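PDB 3W5M: alpha-L-rhamnosidase from Streptomyces avermitilis, which hydrolyses terminal non-reducing alpha-L-rhamnose residues from rhamnosides, including citrus flavonoids and the arabinogalactan-protein gum arabic. Local coordinates for residues V943-R957 with V967-V979. Residues are numbered along the deposited sequence; the frame is centred on the assembly and turned at random.
Sequences VVIRPRPGGEVTSAR and VSTRWQQRSGGFV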
ATOM      1  N   VAL A 943      10.207   6.681  29.114  1.00 24.94           N
ATOM      2  CA  VAL A 943      11.030   5.895  28.193  1.00 26.46           C
ATOM      3  C   VAL A 943      11.977   4.985  28.999  1.00 29.10           C
ATOM      4  O   VAL A 943      12.647   5.459  29.933  1.00 28.65           O
ATOM      5  CB  VAL A 943      11.788   6.794  27.167  1.00 26.36           C
ATOM      6  CG1 VAL A 943      12.700   7.795  27.852  1.00 29.24           C
ATOM      7  CG2 VAL A 943      12.566   5.964  26.158  1.00 25.75           C
ATOM      8  N   VAL A 944      12.007   3.692  28.669  1.00 26.96           N
ATOM      9  CA  VAL A 944      13.020   2.803  29.246  1.00 27.36           C
ATOM     10  C   VAL A 944      14.242   2.814  28.331  1.00 28.05           C
ATOM     11  O   VAL A 944      14.146   2.468  27.138  1.00 27.05           O
ATOM     12  CB  VAL A 944      12.512   1.363  29.427  1.00 27.46           C
ATOM     13  CG1 VAL A 944      13.614   0.483  30.001  1.00 30.38           C
ATOM     14  CG2 VAL A 944      11.269   1.312  30.302  1.00 28.13           C
ATOM     15  N   ILE A 945      15.367   3.264  28.884  1.00 28.66           N
ATOM     16  CA  ILE A 945      16.643   3.321  28.190  1.00 28.27           C
ATOM     17  C   ILE A 945      17.551   2.225  28.726  1.00 30.45           C
ATOM     18  O   ILE A 945      18.229   2.388  29.760  1.00 29.54           O
ATOM     19  CB  ILE A 945      17.270   4.722  28.288  1.00 29.36           C
ATOM     20  CG1 ILE A 945      16.289   5.735  27.661  1.00 29.55           C
ATOM     21  CG2 ILE A 945      18.644   4.746  27.654  1.00 27.16           C
ATOM     22  CD1 ILE A 945      16.711   7.184  27.717  1.00 34.09           C
ATOM     23  N   ARG A 946      17.560   1.113  28.002  1.00 30.12           N
ATOM     24  CA  ARG A 946      18.251  -0.096  28.436  1.00 31.88           C
ATOM     25  C   ARG A 946      19.048  -0.710  27.261  1.00 32.62           C
ATOM     26  O   ARG A 946      18.656  -1.750  26.724  1.00 34.02           O
ATOM     27  CB  ARG A 946      17.241  -1.077  29.033  1.00 34.22           C
ATOM     28  CG  ARG A 946      17.889  -2.289  29.680  1.00 37.31           C
ATOM     29  CD  ARG A 946      16.903  -3.184  30.401  1.00 39.77           C
ATOM     30  NE  ARG A 946      17.665  -4.179  31.149  1.00 43.58           N
ATOM     31  CZ  ARG A 946      17.154  -5.100  31.958  1.00 44.50           C
ATOM     32  NH1 ARG A 946      15.841  -5.191  32.146  1.00 45.55           N
ATOM     33  NH2 ARG A 946      17.979  -5.940  32.576  1.00 48.63           N
ATOM     34  N   PRO A 947      20.138  -0.029  26.840  1.00 33.98           N
ATOM     35  CA  PRO A 947      21.019  -0.602  25.824  1.00 36.51           C
ATOM     36  C   PRO A 947      21.703  -1.840  26.399  1.00 40.37           C
ATOM     37  O   PRO A 947      22.183  -1.808  27.544  1.00 39.54           O
ATOM     38  CB  PRO A 947      22.043   0.509  25.569  1.00 36.31           C
ATOM     39  CG  PRO A 947      21.990   1.390  26.779  1.00 34.61           C
ATOM     40  CD  PRO A 947      20.566   1.332  27.221  1.00 33.68           C
ATOM     41  N   ARG A 948      21.715  -2.924  25.628  1.00 37.75           N
ATOM     42  CA  ARG A 948      22.395  -4.129  26.042  1.00 37.94           C
ATOM     43  C   ARG A 948      23.490  -4.476  25.044  1.00 39.95           C
ATOM     44  O   ARG A 948      23.231  -5.232  24.107  1.00 44.33           O
ATOM     45  CB  ARG A 948      21.398  -5.280  26.149  1.00 35.06           C
ATOM     46  CG  ARG A 948      20.232  -5.034  27.090  1.00 35.07           C
ATOM     47  CD  ARG A 948      19.098  -5.939  26.697  1.00 33.81           C
ATOM     48  NE  ARG A 948      18.036  -6.063  27.697  1.00 36.65           N
ATOM     49  CZ  ARG A 948      18.052  -6.935  28.701  1.00 37.60           C
ATOM     50  NH1 ARG A 948      19.095  -7.733  28.871  1.00 39.61           N
ATOM     51  NH2 ARG A 948      17.029  -7.010  29.534  1.00 40.13           N
ATOM     52  N   PRO A 949      24.715  -3.950  25.248  1.00 43.25           N
ATOM     53  CA  PRO A 949      25.844  -4.284  24.377  1.00 43.49           C
ATOM     54  C   PRO A 949      26.048  -5.792  24.329  1.00 42.97           C
ATOM     55  O   PRO A 949      25.657  -6.506  25.263  1.00 39.41           O
ATOM     56  CB  PRO A 949      27.036  -3.602  25.056  1.00 47.61           C
ATOM     57  CG  PRO A 949      26.435  -2.549  25.926  1.00 46.12           C
ATOM     58  CD  PRO A 949      25.158  -3.158  26.410  1.00 44.95           C
ATOM     59  N   GLY A 950      26.625  -6.272  23.228  1.00 39.88           N
ATOM     60  CA  GLY A 950      26.663  -7.702  22.937  1.00 38.55           C
ATOM     61  C   GLY A 950      27.077  -7.876  21.490  1.00 40.24           C
ATOM     62  O   GLY A 950      27.279  -6.877  20.770  1.00 40.25           O
ATOM     63  N   GLY A 951      27.206  -9.128  21.055  1.00 40.77           N
ATOM     64  CA  GLY A 951      27.668  -9.424  19.693  1.00 37.76           C
ATOM     65  C   GLY A 951      28.837  -8.545  19.296  1.00 38.37           C
ATOM     66  O   GLY A 951      29.789  -8.393  20.057  1.00 40.52           O
ATOM     67  N   GLU A 952      28.741  -7.904  18.135  1.00 35.41           N
ATOM     68  CA  GLU A 952      29.841  -7.123  17.602  1.00 34.62           C
ATOM     69  C   GLU A 952      29.580  -5.652  17.798  1.00 34.78           C
ATOM     70  O   GLU A 952      30.317  -4.814  17.263  1.00 35.83           O
ATOM     71  CB  GLU A 952      30.028  -7.389  16.099  1.00 36.90           C
ATOM     72  CG  GLU A 952      29.737  -8.808  15.638  1.00 40.40           C
ATOM     73  CD  GLU A 952      29.827  -8.986  14.120  1.00 42.79           C
ATOM     74  OE1 GLU A 952      30.287  -8.060  13.409  1.00 44.40           O
ATOM     75  OE2 GLU A 952      29.426 -10.064  13.637  1.00 43.02           O
ATOM     76  N   VAL A 953      28.522  -5.322  18.543  1.00 35.41           N
ATOM     77  CA  VAL A 953      28.143  -3.919  18.691  1.00 36.85           C
ATOM     78  C   VAL A 953      28.892  -3.281  19.863  1.00 35.30           C
ATOM     79  O   VAL A 953      28.713  -3.683  20.998  1.00 36.01           O
ATOM     80  CB  VAL A 953      26.613  -3.717  18.893  1.00 37.26           C
ATOM     81  CG1 VAL A 953      26.270  -2.240  18.715  1.00 38.19           C
ATOM     82  CG2 VAL A 953      25.796  -4.586  17.943  1.00 35.46           C
ATOM     83  N   THR A 954      29.707  -2.280  19.589  1.00 36.86           N
ATOM     84  CA  THR A 954      30.390  -1.580  20.673  1.00 39.83           C
ATOM     85  C   THR A 954      30.013  -0.105  20.697  1.00 40.38           C
ATOM     86  O   THR A 954      30.564   0.696  21.466  1.00 38.44           O
ATOM     87  CB  THR A 954      31.918  -1.731  20.554  1.00 41.07           C
ATOM     88  OG1 THR A 954      32.365  -1.177  19.303  1.00 42.12           O
ATOM     89  CG2 THR A 954      32.319  -3.211  20.665  1.00 37.88           C
ATOM     90  N   SER A 955      29.045   0.257  19.859  1.00 37.43           N
ATOM     91  CA  SER A 955      28.841   1.647  19.533  1.00 35.39           C
ATOM     92  C   SER A 955      27.483   1.728  18.862  1.00 34.16           C
ATOM     93  O   SER A 955      27.223   0.964  17.947  1.00 32.68           O
ATOM     94  CB  SER A 955      29.922   2.048  18.529  1.00 36.88           C
ATOM     95  OG  SER A 955      30.139   3.440  18.531  1.00 41.66           O
ATOM     96  N   ALA A 956      26.613   2.618  19.343  1.00 33.00           N
ATOM     97  CA  ALA A 956      25.309   2.864  18.705  1.00 31.37           C
ATOM     98  C   ALA A 956      24.800   4.267  18.984  1.00 32.16           C
ATOM     99  O   ALA A 956      25.091   4.865  20.032  1.00 32.78           O
ATOM    100  CB  ALA A 956      24.268   1.830  19.133  1.00 31.08           C
ATOM    101  N   ARG A 957      24.030   4.803  18.046  1.00 31.74           N
ATOM    102  CA  ARG A 957      23.412   6.103  18.226  1.00 30.74           C
ATOM    103  C   ARG A 957      22.044   6.056  17.540  1.00 30.39           C
ATOM    104  O   ARG A 957      21.895   5.423  16.503  1.00 28.65           O
ATOM    105  CB  ARG A 957      24.312   7.211  17.669  1.00 34.41           C
ATOM    106  CG  ARG A 957      23.867   7.820  16.361  1.00 44.04           C
ATOM    107  CD  ARG A 957      25.022   8.464  15.608  1.00 49.58           C
ATOM    108  NE  ARG A 957      24.558   9.473  14.650  1.00 58.94           N
ATOM    109  CZ  ARG A 957      23.628   9.284  13.707  1.00 62.33           C
ATOM    110  NH1 ARG A 957      23.008   8.115  13.567  1.00 61.62           N
ATOM    111  NH2 ARG A 957      23.300  10.287  12.902  1.00 68.31           N
ATOM    112  N   VAL A 967      13.669  11.634  21.266  1.00 24.15           N
ATOM    113  CA  VAL A 967      14.262  10.789  22.282  1.00 25.21           C
ATOM    114  C   VAL A 967      15.541  10.246  21.651  1.00 25.56           C
ATOM    115  O   VAL A 967      15.477   9.492  20.686  1.00 24.06           O
ATOM    116  CB  VAL A 967      13.318   9.661  22.701  1.00 24.87           C
ATOM    117  CG1 VAL A 967      14.007   8.721  23.688  1.00 27.49           C
ATOM    118  CG2 VAL A 967      12.074  10.271  23.342  1.00 25.47           C
ATOM    119  N   SER A 968      16.700  10.661  22.168  1.00 26.31           N
ATOM    120  CA  SER A 968      17.979  10.253  21.581  1.00 27.69           C
ATOM    121  C   SER A 968      18.858   9.466  22.538  1.00 29.49           C
ATOM    122  O   SER A 968      18.792   9.661  23.753  1.00 27.94           O
ATOM    123  CB  SER A 968      18.745  11.462  21.068  1.00 28.80           C
ATOM    124  OG  SER A 968      17.913  12.180  20.171  1.00 33.58           O
ATOM    125  N   THR A 969      19.657   8.562  21.969  1.00 29.58           N
ATOM    126  CA  THR A 969      20.663   7.802  22.713  1.00 31.42           C
ATOM    127  C   THR A 969      21.964   7.742  21.916  1.00 33.48           C
ATOM    128  O   THR A 969      21.957   7.808  20.689  1.00 32.39           O
ATOM    129  CB  THR A 969      20.247   6.348  23.037  1.00 32.02           C
ATOM    130  OG1 THR A 969      19.993   5.624  21.819  1.00 36.43           O
ATOM    131  CG2 THR A 969      19.027   6.294  23.941  1.00 32.52           C
ATOM    132  N   ARG A 970      23.084   7.655  22.636  1.00 31.80           N
ATOM    133  CA  ARG A 970      24.383   7.443  22.032  1.00 31.40           C
ATOM    134  C   ARG A 970      25.242   6.778  23.089  1.00 33.00           C
ATOM    135  O   ARG A 970      25.453   7.352  24.160  1.00 31.69           O
ATOM    136  CB  ARG A 970      25.015   8.753  21.608  1.00 33.65           C
ATOM    137  CG  ARG A 970      26.361   8.545  20.934  1.00 41.77           C
ATOM    138  CD  ARG A 970      26.826   9.811  20.247  1.00 48.43           C
ATOM    139  NE  ARG A 970      28.279   9.842  20.118  1.00 56.34           N
ATOM    140  CZ  ARG A 970      29.004  10.957  20.026  1.00 60.27           C
ATOM    141  NH1 ARG A 970      28.418  12.153  20.052  1.00 61.67           N
ATOM    142  NH2 ARG A 970      30.323  10.879  19.917  1.00 61.11           N
ATOM    143  N   TRP A 971      25.711   5.574  22.801  1.00 32.06           N
ATOM    144  CA  TRP A 971      26.580   4.874  23.738  1.00 32.43           C
ATOM    145  C   TRP A 971      27.797   4.269  23.053  1.00 35.42           C
ATOM    146  O   TRP A 971      27.772   3.967  21.852  1.00 31.97           O
ATOM    147  CB  TRP A 971      25.818   3.823  24.550  1.00 30.39           C
ATOM    148  CG  TRP A 971      25.192   2.692  23.783  1.00 32.64           C
ATOM    149  CD1 TRP A 971      23.895   2.619  23.350  1.00 32.13           C
ATOM    150  CD2 TRP A 971      25.809   1.456  23.405  1.00 32.29           C
ATOM    151  NE1 TRP A 971      23.672   1.421  22.711  1.00 32.28           N
ATOM    152  CE2 TRP A 971      24.828   0.685  22.737  1.00 33.03           C
ATOM    153  CE3 TRP A 971      27.100   0.919  23.563  1.00 35.25           C
ATOM    154  CZ2 TRP A 971      25.099  -0.590  22.213  1.00 33.12           C
ATOM    155  CZ3 TRP A 971      27.364  -0.357  23.043  1.00 33.09           C
ATOM    156  CH2 TRP A 971      26.367  -1.086  22.373  1.00 33.76           C
ATOM    157  N   GLN A 972      28.865   4.103  23.838  1.00 36.60           N
ATOM    158  CA  GLN A 972      30.139   3.590  23.340  1.00 38.43           C
ATOM    159  C   GLN A 972      30.812   2.778  24.436  1.00 38.77           C
ATOM    160  O   GLN A 972      30.880   3.230  25.585  1.00 37.76           O
ATOM    161  CB  GLN A 972      31.033   4.749  22.930  1.00 40.41           C
ATOM    162  CG  GLN A 972      32.371   4.345  22.331  1.00 50.92           C
ATOM    163  CD  GLN A 972      33.112   5.533  21.732  1.00 57.65           C
ATOM    164  OE1 GLN A 972      32.705   6.688  21.896  1.00 63.25           O
ATOM    165  NE2 GLN A 972      34.205   5.255  21.035  1.00 64.21           N
ATOM    166  N   GLN A 973      31.258   1.575  24.080  1.00 40.52           N
ATOM    167  CA  GLN A 973      32.202   0.788  24.893  1.00 45.18           C
ATOM    168  C   GLN A 973      33.617   0.967  24.354  1.00 48.82           C
ATOM    169  O   GLN A 973      33.883   0.642  23.184  1.00 46.30           O
ATOM    170  CB  GLN A 973      31.882  -0.688  24.820  1.00 47.13           C
ATOM    171  CG  GLN A 973      30.707  -1.124  25.653  1.00 49.24           C
ATOM    172  CD  GLN A 973      30.603  -2.629  25.719  1.00 50.90           C
ATOM    173  OE1 GLN A 973      30.761  -3.322  24.711  1.00 55.69           O
ATOM    174  NE2 GLN A 973      30.335  -3.147  26.903  1.00 51.31           N
ATOM    175  N   ARG A 974      34.523   1.479  25.189  1.00 48.77           N
ATOM    176  CA  ARG A 974      35.929   1.545  24.813  1.00 51.32           C
ATOM    177  C   ARG A 974      36.861   1.451  26.006  1.00 54.55           C
ATOM    178  O   ARG A 974      36.523   1.881  27.110  1.00 52.68           O
ATOM    179  CB  ARG A 974      36.228   2.779  23.975  1.00 56.78           C
ATOM    180  CG  ARG A 974      37.113   2.460  22.780  1.00 66.19           C
ATOM    181  CD  ARG A 974      37.050   3.553  21.723  1.00 73.29           C
ATOM    182  NE  ARG A 974      37.072   4.885  22.333  1.00 80.05           N
ATOM    183  CZ  ARG A 974      38.168   5.496  22.783  1.00 85.08           C
ATOM    184  NH1 ARG A 974      39.359   4.908  22.692  1.00 88.58           N
ATOM    185  NH2 ARG A 974      38.072   6.702  23.333  1.00 83.93           N
ATOM    186  N   SER A 975      38.034   0.874  25.752  1.00 55.16           N
ATOM    187  CA  SER A 975      39.037   0.525  26.772  1.00 53.56           C
ATOM    188  C   SER A 975      38.489   0.291  28.175  1.00 50.74           C
ATOM    189  O   SER A 975      38.885   0.971  29.115  1.00 55.53           O
ATOM    190  CB  SER A 975      40.190   1.534  26.786  1.00 52.95           C
ATOM    191  OG  SER A 975      39.709   2.826  27.065  1.00 54.39           O
ATOM    192  N   GLY A 976      37.579  -0.674  28.304  1.00 47.73           N
ATOM    193  CA  GLY A 976      36.994  -1.027  29.599  1.00 49.15           C
ATOM    194  C   GLY A 976      35.809  -0.154  29.984  1.00 55.09           C
ATOM    195  O   GLY A 976      34.898  -0.602  30.704  1.00 57.00           O
ATOM    196  N   GLY A 977      35.819   1.088  29.487  1.00 53.87           N
ATOM    197  CA  GLY A 977      34.826   2.112  29.835  1.00 50.27           C
ATOM    198  C   GLY A 977      33.553   2.124  28.994  1.00 50.97           C
ATOM    199  O   GLY A 977      33.550   1.685  27.834  1.00 50.69           O
ATOM    200  N   PHE A 978      32.479   2.634  29.600  1.00 45.69           N
ATOM    201  CA  PHE A 978      31.163   2.798  28.978  1.00 42.22           C
ATOM    202  C   PHE A 978      30.711   4.252  29.163  1.00 40.70           C
ATOM    203  O   PHE A 978      30.762   4.789  30.274  1.00 38.69           O
ATOM    204  CB  PHE A 978      30.183   1.824  29.638  1.00 42.59           C
ATOM    205  CG  PHE A 978      28.816   1.785  29.007  1.00 47.69           C
ATOM    206  CD1 PHE A 978      28.556   0.958  27.910  1.00 48.44           C
ATOM    207  CD2 PHE A 978      27.763   2.538  29.536  1.00 48.87           C
ATOM    208  CE1 PHE A 978      27.281   0.901  27.343  1.00 49.93           C
ATOM    209  CE2 PHE A 978      26.488   2.489  28.969  1.00 49.25           C
ATOM    210  CZ  PHE A 978      26.248   1.673  27.869  1.00 48.98           C
ATOM    211  N   VAL A 979      30.304   4.906  28.079  1.00 35.11           N
ATOM    212  CA  VAL A 979      29.655   6.201  28.186  1.00 35.04           C
ATOM    213  C   VAL A 979      28.301   6.147  27.449  1.00 37.30           C
ATOM    214  O   VAL A 979      28.224   5.676  26.309  1.00 33.87           O
ATOM    215  CB  VAL A 979      30.579   7.352  27.697  1.00 39.57           C
ATOM    216  CG1 VAL A 979      31.126   7.087  26.299  1.00 42.02           C
ATOM    217  CG2 VAL A 979      29.891   8.713  27.760  1.00 37.30           C
TER
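Trp971 lies between Pro947 and Pro949 on one face and Ala956 on the other, in the interior of the C-terminal beta-sandwich. Strand 955-957 pairs antiparallel with strand 967-974 as a beta hairpin. Strand 943-945 belongs to the second sheet, and the loop after it crosses to the hairpin through a type II' turn at Gly950 to Val953.

The packing is tight around the indole. Pro947 CB sits over the five-membered ring, 3.8 Å from its centroid, and Pro949 CG lies over the six-membered ring, both as CH-pi contacts. The Val953 side chain crosses that of Trp971 at about a right angle, with CG1 3.8 Å from Trp971 CH2. With chi1 at 62°, Trp971 CG falls between its backbone N and carbonyl carbon, and the ring reaches toward the proline loop; Ala956 CB lies over the rim of its other face. The indole NE1 donates a hydrogen bond to the carbonyl O of Ile930. A leucine here would probably leave that carbonyl without its donor and open a gap between the two prolines and Ala956. Further along, Val943 and Val967 meet tip to tip, joining the two sheets.

The other face of the hairpin is looser. It carries Ser955, Gln972, Arg957 and Arg970. The two arginines touch through Arg957 CB and Arg970 CG, at 4.1 Å, and Arg957 NH1 forms a salt bridge with Glu603. At the solvent-facing end, Gln973 N donates a backbone hydrogen bond to Thr954 O, 2.8 Å long.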